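Local coordinates for DUF4974 domain-containing protein (Parabacteroides distasonis, PDB 4M0N) that probably acts as a sigma-factor antagonist, a membrane-bound FecR-type regulator, of which this chain is the part carrying the FecR and FecR C-terminal domains, at residues I81-R85 against Q86-K90; I134-N137 against T138-E141; N200-L203 against E204-L207. The protein carries 1 engineered substitution. One frame throughout, in Å; residues are numbered along the deposited sequence.

Contact 1: residues I81-R85 against Q86-K90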
# COMPACT_ATOMS: atom_id res chain seq x y z
N ILE A 81 11.21 9.54 -9.92
CA ILE A 81 10.50 8.36 -10.39
C ILE A 81 10.53 7.26 -9.35
O ILE A 81 11.61 6.81 -8.90
CB ILE A 81 11.06 7.84 -11.71
CG1 ILE A 81 10.89 8.89 -12.80
CG2 ILE A 81 10.37 6.52 -12.07
CD1 ILE A 81 11.43 8.48 -14.16
N VAL A 82 9.35 6.81 -8.96
CA VAL A 82 9.26 5.60 -8.15
C VAL A 82 8.97 4.46 -9.13
O VAL A 82 7.91 4.42 -9.75
CB VAL A 82 8.15 5.67 -7.10
CG1 VAL A 82 8.04 4.31 -6.38
CG2 VAL A 82 8.39 6.81 -6.13
N ARG A 83 9.93 3.57 -9.28
CA ARG A 83 9.83 2.46 -10.21
C ARG A 83 9.41 1.20 -9.48
O ARG A 83 10.13 0.67 -8.62
CB ARG A 83 11.15 2.22 -10.93
CG ARG A 83 11.18 1.00 -11.84
CD ARG A 83 12.25 1.17 -12.91
NE ARG A 83 11.91 2.27 -13.78
CZ ARG A 83 12.77 2.96 -14.53
NH1 ARG A 83 14.06 2.62 -14.56
NH2 ARG A 83 12.32 3.96 -15.29
N THR A 84 8.22 0.76 -9.84
CA THR A 84 7.70 -0.50 -9.41
C THR A 84 7.58 -1.44 -10.60
O THR A 84 7.65 -1.04 -11.76
CB THR A 84 6.34 -0.37 -8.74
OG1 THR A 84 5.35 -0.09 -9.75
CG2 THR A 84 6.34 0.70 -7.69
N ARG A 85 7.40 -2.71 -10.28
CA ARG A 85 7.28 -3.68 -11.34
C ARG A 85 6.18 -3.29 -12.33
O ARG A 85 6.36 -3.47 -13.53
CB ARG A 85 7.03 -5.07 -10.77
CG ARG A 85 7.01 -6.16 -11.85
CD ARG A 85 6.58 -7.52 -11.31
NE ARG A 85 5.22 -7.55 -10.76
CZ ARG A 85 4.09 -7.76 -11.45
NH1 ARG A 85 4.12 -7.98 -12.77
NH2 ARG A 85 2.92 -7.77 -10.82
N GLN A 86 5.05 -2.81 -11.81
CA GLN A 86 3.85 -2.55 -12.60
C GLN A 86 3.87 -1.21 -13.33
O GLN A 86 3.18 -1.04 -14.34
CB GLN A 86 2.65 -2.58 -11.68
CG GLN A 86 2.44 -3.93 -11.00
CD GLN A 86 2.95 -3.96 -9.56
OE1 GLN A 86 3.95 -3.29 -9.21
NE2 GLN A 86 2.28 -4.77 -8.73
N ALA A 87 4.62 -0.25 -12.77
CA ALA A 87 4.45 1.13 -13.17
C ALA A 87 5.56 1.99 -12.69
O ALA A 87 6.14 1.74 -11.63
CB ALA A 87 3.17 1.70 -12.58
N ASP A 88 5.83 3.03 -13.44
CA ASP A 88 6.61 4.13 -12.91
C ASP A 88 5.68 5.22 -12.45
O ASP A 88 4.75 5.61 -13.17
CB ASP A 88 7.51 4.74 -13.99
CG ASP A 88 8.74 3.90 -14.33
OD1 ASP A 88 9.09 2.95 -13.62
OD2 ASP A 88 9.47 4.26 -15.30
N VAL A 89 5.98 5.80 -11.29
CA VAL A 89 5.25 6.95 -10.83
C VAL A 89 6.20 8.14 -10.90
O VAL A 89 7.23 8.15 -10.20
CB VAL A 89 4.73 6.74 -9.41
CG1 VAL A 89 3.95 7.96 -8.95
CG2 VAL A 89 3.92 5.45 -9.34
N LYS A 90 5.83 9.14 -11.70
CA LYS A 90 6.73 10.25 -12.03
C LYS A 90 6.17 11.57 -11.54
O LYS A 90 5.00 11.89 -11.81
CB LYS A 90 6.87 10.26 -13.52
CG LYS A 90 7.86 11.25 -14.06
CD LYS A 90 7.98 11.04 -15.57
CE LYS A 90 9.08 11.91 -16.14
NZ LYS A 90 8.75 13.35 -15.99
O HOH W 1 8.13 0.39 -13.98
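Val-82 and Val-89 form the hydrogen-bonded pair of a tight antiparallel hairpin, their strand axes 4.6 Å apart and running at 169° to each other. Val-82 N gives its hydrogen to Val-89 O and Val-89 N returns one to Val-82 O, each over 2.8 Å. Arg-85 and Gln-86 make the two-residue turn, both in right-handed helical conformation as in a type I turn, and Thr-84 N reaches Ala-87 O at 2.9 Å. The return bond from Ala-87 N is longer and comes in above the carbonyl plane of Thr-84.

Thr-84 tightens this end. With its hydroxyl flanked by its own backbone N and C (chi1 73°), OG1 donates to Ala-87 O over 2.7 Å, in the carbonyl plane, so that this oxygen accepts twice. The valines, beta-branched and apolar, suit the buried face, where Phe-96 packs on both.

On the other face Arg-83 and Asp-88 lie side by side. The arginine grips the carboxylate side-on: NE meets OD1 and NH2 meets OD2, both at 2.9 Å, on the syn sides. A water bridges Asp-88 OD1 to Thr-84 O, while Ile-81 CG2 rests 3.8 Å from Asp-88 CG. At the turn, Gln-86 CG lies over one face of the Arg-85 guanidinium, and Gln-86 NE2 hydrogen-bonds to Asn-137 OD1 of a neighbouring loop. The hairpin is thus apolar on its inner face, whereas on the other a two-point salt bridge would probably fix the rotation of both charged groups and offset their charges.

Contact 2: residues I134-N137 against T138-E141. With EDO (1,2-ethanediol), chain C.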
# COMPACT_ATOMS: atom_id res chain seq x y z
N ILE A 134 -5.94 2.08 -9.43
CA ILE A 134 -5.84 0.73 -8.92
C ILE A 134 -5.53 -0.14 -10.11
O ILE A 134 -6.29 -0.13 -11.10
CB ILE A 134 -7.13 0.27 -8.21
CG1 ILE A 134 -7.51 1.26 -7.07
CG2 ILE A 134 -6.97 -1.17 -7.70
CD1 ILE A 134 -8.77 0.89 -6.28
N VAL A 135 -4.45 -0.90 -10.02
CA VAL A 135 -4.11 -1.91 -11.02
C VAL A 135 -4.37 -3.28 -10.45
O VAL A 135 -3.93 -3.60 -9.35
CB VAL A 135 -2.63 -1.80 -11.45
CG1 VAL A 135 -2.20 -2.96 -12.35
CG2 VAL A 135 -2.38 -0.49 -12.14
N ASN A 136 -5.06 -4.11 -11.20
CA ASN A 136 -5.29 -5.46 -10.76
C ASN A 136 -4.20 -6.35 -11.40
O ASN A 136 -4.12 -6.52 -12.62
CB ASN A 136 -6.73 -5.85 -11.10
CG ASN A 136 -7.15 -7.16 -10.48
OD1 ASN A 136 -6.45 -8.15 -10.57
ND2 ASN A 136 -8.30 -7.16 -9.85
N ASN A 137 -3.35 -6.92 -10.56
CA ASN A 137 -2.22 -7.73 -11.02
C ASN A 137 -2.67 -9.06 -11.59
O ASN A 137 -1.89 -9.76 -12.28
CB ASN A 137 -1.29 -8.04 -9.85
CG ASN A 137 -0.62 -6.83 -9.29
OD1 ASN A 137 -0.15 -5.96 -10.03
ND2 ASN A 137 -0.55 -6.77 -7.95
N THR A 138 -3.90 -9.46 -11.30
CA THR A 138 -4.34 -10.77 -11.74
C THR A 138 -5.07 -10.76 -13.07
O THR A 138 -5.11 -11.79 -13.74
CB THR A 138 -5.27 -11.43 -10.73
OG1 THR A 138 -6.52 -10.76 -10.77
CG2 THR A 138 -4.72 -11.37 -9.32
N ASN A 139 -5.69 -9.65 -13.45
CA ASN A 139 -6.54 -9.63 -14.66
C ASN A 139 -6.32 -8.40 -15.55
O ASN A 139 -6.94 -8.27 -16.61
CB ASN A 139 -8.00 -9.77 -14.28
CG ASN A 139 -8.52 -8.59 -13.49
OD1 ASN A 139 -7.92 -7.54 -13.49
ND2 ASN A 139 -9.65 -8.77 -12.81
N GLY A 140 -5.44 -7.53 -15.09
CA GLY A 140 -4.89 -6.46 -15.92
C GLY A 140 -5.80 -5.26 -15.93
O GLY A 140 -5.54 -4.28 -16.65
N GLU A 141 -6.87 -5.31 -15.15
CA GLU A 141 -7.76 -4.14 -15.08
C GLU A 141 -7.05 -2.96 -14.46
O GLU A 141 -6.21 -3.08 -13.57
CB GLU A 141 -9.07 -4.48 -14.31
CG GLU A 141 -10.02 -5.37 -15.05
CD GLU A 141 -11.33 -5.61 -14.28
OE1 GLU A 141 -11.50 -5.06 -13.17
OE2 GLU A 141 -12.20 -6.34 -14.79
C1 EDO C . -9.41 -3.12 -11.05
O1 EDO C . -9.88 -4.48 -10.98
C2 EDO C . -9.38 -2.52 -9.66
O2 EDO C . -10.64 -2.68 -9.01
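Asn-136 points its side chain into the loop that follows its strand, where Thr-138 and Asn-139 receive it. Its CG is anti to the backbone N (chi1 -170°), which carries the amide back over the turning chain. There OD1 accepts from Thr-138 twice: from the backbone N at 3.0 Å, lying in the carbonyl plane, and from OG1 at 2.6 Å, tilted a little out of it. Asn-139 N adds a weak third bond. An asparagine suits this place because one short side chain offers a carbonyl oxygen to the loop's donors and keeps an N-H for another partner.

Thr-138 answers with both of its donors, and its hydroxyl, bound in this way, is probably held from turning. Asn-139 crosses the Asn-136 side chain at about a right angle, its OD1 only 3.1 Å from Asn-136 CG; the same oxygen accepts from Glu-141 N at 3.0 Å, closing an Asx turn.

Glu-141 brings the chain back beside the strand. Its carbonyl O takes the hydrogen of Asn-136 N in a nearly straight bond of 2.8 Å (173° at the hydrogen). Its carboxylate OE1 accepts from O1 of an ethanediol, probably from the crystallisation liquor, to which Asn-136 ND2 donates weakly. Asn-137, turned the other way, bonds through ND2 to Asp-104 O.

Gly-140 N also reaches Asn-136 O, at 3.0 Å, from a residue with positive phi (85°), a conformation that glycine adopts readily. Two right-handed helical residues, a third in the bridging region and then this left-handed glycine make the four-residue connection of a beta hairpin, here linking strands 131-136 and 142-146 at the edge of an antiparallel sheet.

Contact 3: residues N200-L203 against E204-L207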
# COMPACT_ATOMS: atom_id res chain seq x y z
N ASN A 200 -5.30 2.40 15.22
CA ASN A 200 -4.37 1.77 16.14
C ASN A 200 -5.02 0.68 16.97
O ASN A 200 -4.75 0.57 18.15
CB ASN A 200 -3.76 2.83 17.06
CG ASN A 200 -2.66 3.60 16.37
OD1 ASN A 200 -1.56 3.10 16.24
ND2 ASN A 200 -2.99 4.77 15.85
N LYS A 201 -5.87 -0.12 16.33
CA LYS A 201 -6.61 -1.15 17.06
C LYS A 201 -5.79 -2.42 17.18
O LYS A 201 -4.80 -2.62 16.43
CB LYS A 201 -7.94 -1.44 16.36
CG LYS A 201 -8.92 -0.27 16.38
CD LYS A 201 -9.85 -0.31 17.57
CE LYS A 201 -11.09 0.55 17.37
NZ LYS A 201 -11.89 0.11 16.19
N SER A 202 -6.17 -3.27 18.14
CA SER A 202 -5.57 -4.57 18.27
C SER A 202 -6.03 -5.40 17.08
O SER A 202 -7.07 -5.12 16.51
CB SER A 202 -5.99 -5.26 19.57
OG SER A 202 -7.39 -5.42 19.59
N LEU A 203 -5.26 -6.40 16.69
CA LEU A 203 -5.70 -7.36 15.67
C LEU A 203 -7.04 -7.99 16.07
O LEU A 203 -7.96 -8.11 15.25
CB LEU A 203 -4.65 -8.45 15.48
CG LEU A 203 -4.94 -9.54 14.45
CD1 LEU A 203 -5.40 -8.93 13.14
CD2 LEU A 203 -3.71 -10.43 14.27
N GLU A 204 -7.15 -8.36 17.34
CA GLU A 204 -8.37 -8.99 17.87
C GLU A 204 -9.58 -8.10 17.59
O GLU A 204 -10.61 -8.56 17.07
CB GLU A 204 -8.22 -9.26 19.37
CG GLU A 204 -9.22 -10.25 19.95
CD GLU A 204 -9.01 -10.48 21.45
OE1 GLU A 204 -7.96 -10.06 21.98
OE2 GLU A 204 -9.89 -11.08 22.10
N ALA A 205 -9.44 -6.82 17.89
CA ALA A 205 -10.51 -5.83 17.68
C ALA A 205 -10.89 -5.65 16.22
O ALA A 205 -12.07 -5.49 15.87
CB ALA A 205 -10.06 -4.48 18.24
N VAL A 206 -9.88 -5.65 15.36
CA VAL A 206 -10.14 -5.52 13.95
C VAL A 206 -10.88 -6.75 13.45
O VAL A 206 -11.85 -6.62 12.73
CB VAL A 206 -8.87 -5.29 13.12
CG1 VAL A 206 -9.25 -5.27 11.65
CG2 VAL A 206 -8.18 -3.98 13.54
N LEU A 207 -10.45 -7.94 13.88
CA LEU A 207 -11.14 -9.17 13.49
C LEU A 207 -12.58 -9.24 14.03
O LEU A 207 -13.47 -9.65 13.32
CB LEU A 207 -10.33 -10.40 13.89
CG LEU A 207 -8.97 -10.51 13.17
CD1 LEU A 207 -8.18 -11.65 13.79
CD2 LEU A 207 -9.17 -10.72 11.68
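Ser-202 is the N-cap of helix 203-214, its side chain standing in for the backbone acceptor that the first turn lacks. OG accepts from Ala-205 N at 3.0 Å, and chi1 of 60° folds the hydroxyl back toward the first turn. Serine suits the position because its side chain is short enough to bend back to the helix end.

The backbone bonds begin at once: Ser-202 O takes Val-206 N at 3.1 Å, and Leu-203 O takes Leu-207 N.

Apolar contacts flank the cap. Lys-201 uses only its aliphatic root, CB lying 3.8 Å from Val-206 CG2, while Leu-203 and Leu-207, one turn apart, pack obliquely through CD1 and CG at 3.9 Å. Both leucines also meet strand 224-228, at Ile-225 and Leu-227, so the helix lies against a strand of the C-terminal FecR region. Cutting Leu-203 back to an alanine would probably open a gap beside Leu-207 and Ile-225. The same leucine's carbonyl is also used: Leu-207 N approaches its oxygen nearly end-on, 2.8 Å away with 169° at the hydrogen.

Overall arrangement
Contacts 1 and 2 are both beta-hairpin turns, yet they belong to different sheets: strands 80-83 and 88-91 lie inside a mixed sheet, and strand 131-136 in an antiparallel one. They meet where Gln-86 NE2 probably bonds to Asn-137 OD1, 3.0 Å away, tying the two turns together. Contact 3 stands apart in the C-terminal FecR region, its centre about 32 Å from that of contact 1, and holds a helix start. Contact 1 is partly buried and combines apolar packing with a salt bridge; contact 2, at the surface, relies on asparagine and hydroxyl bonds; contact 3 sets an exposed serine cap beside leucines packed on each other, of which Leu-207 is buried.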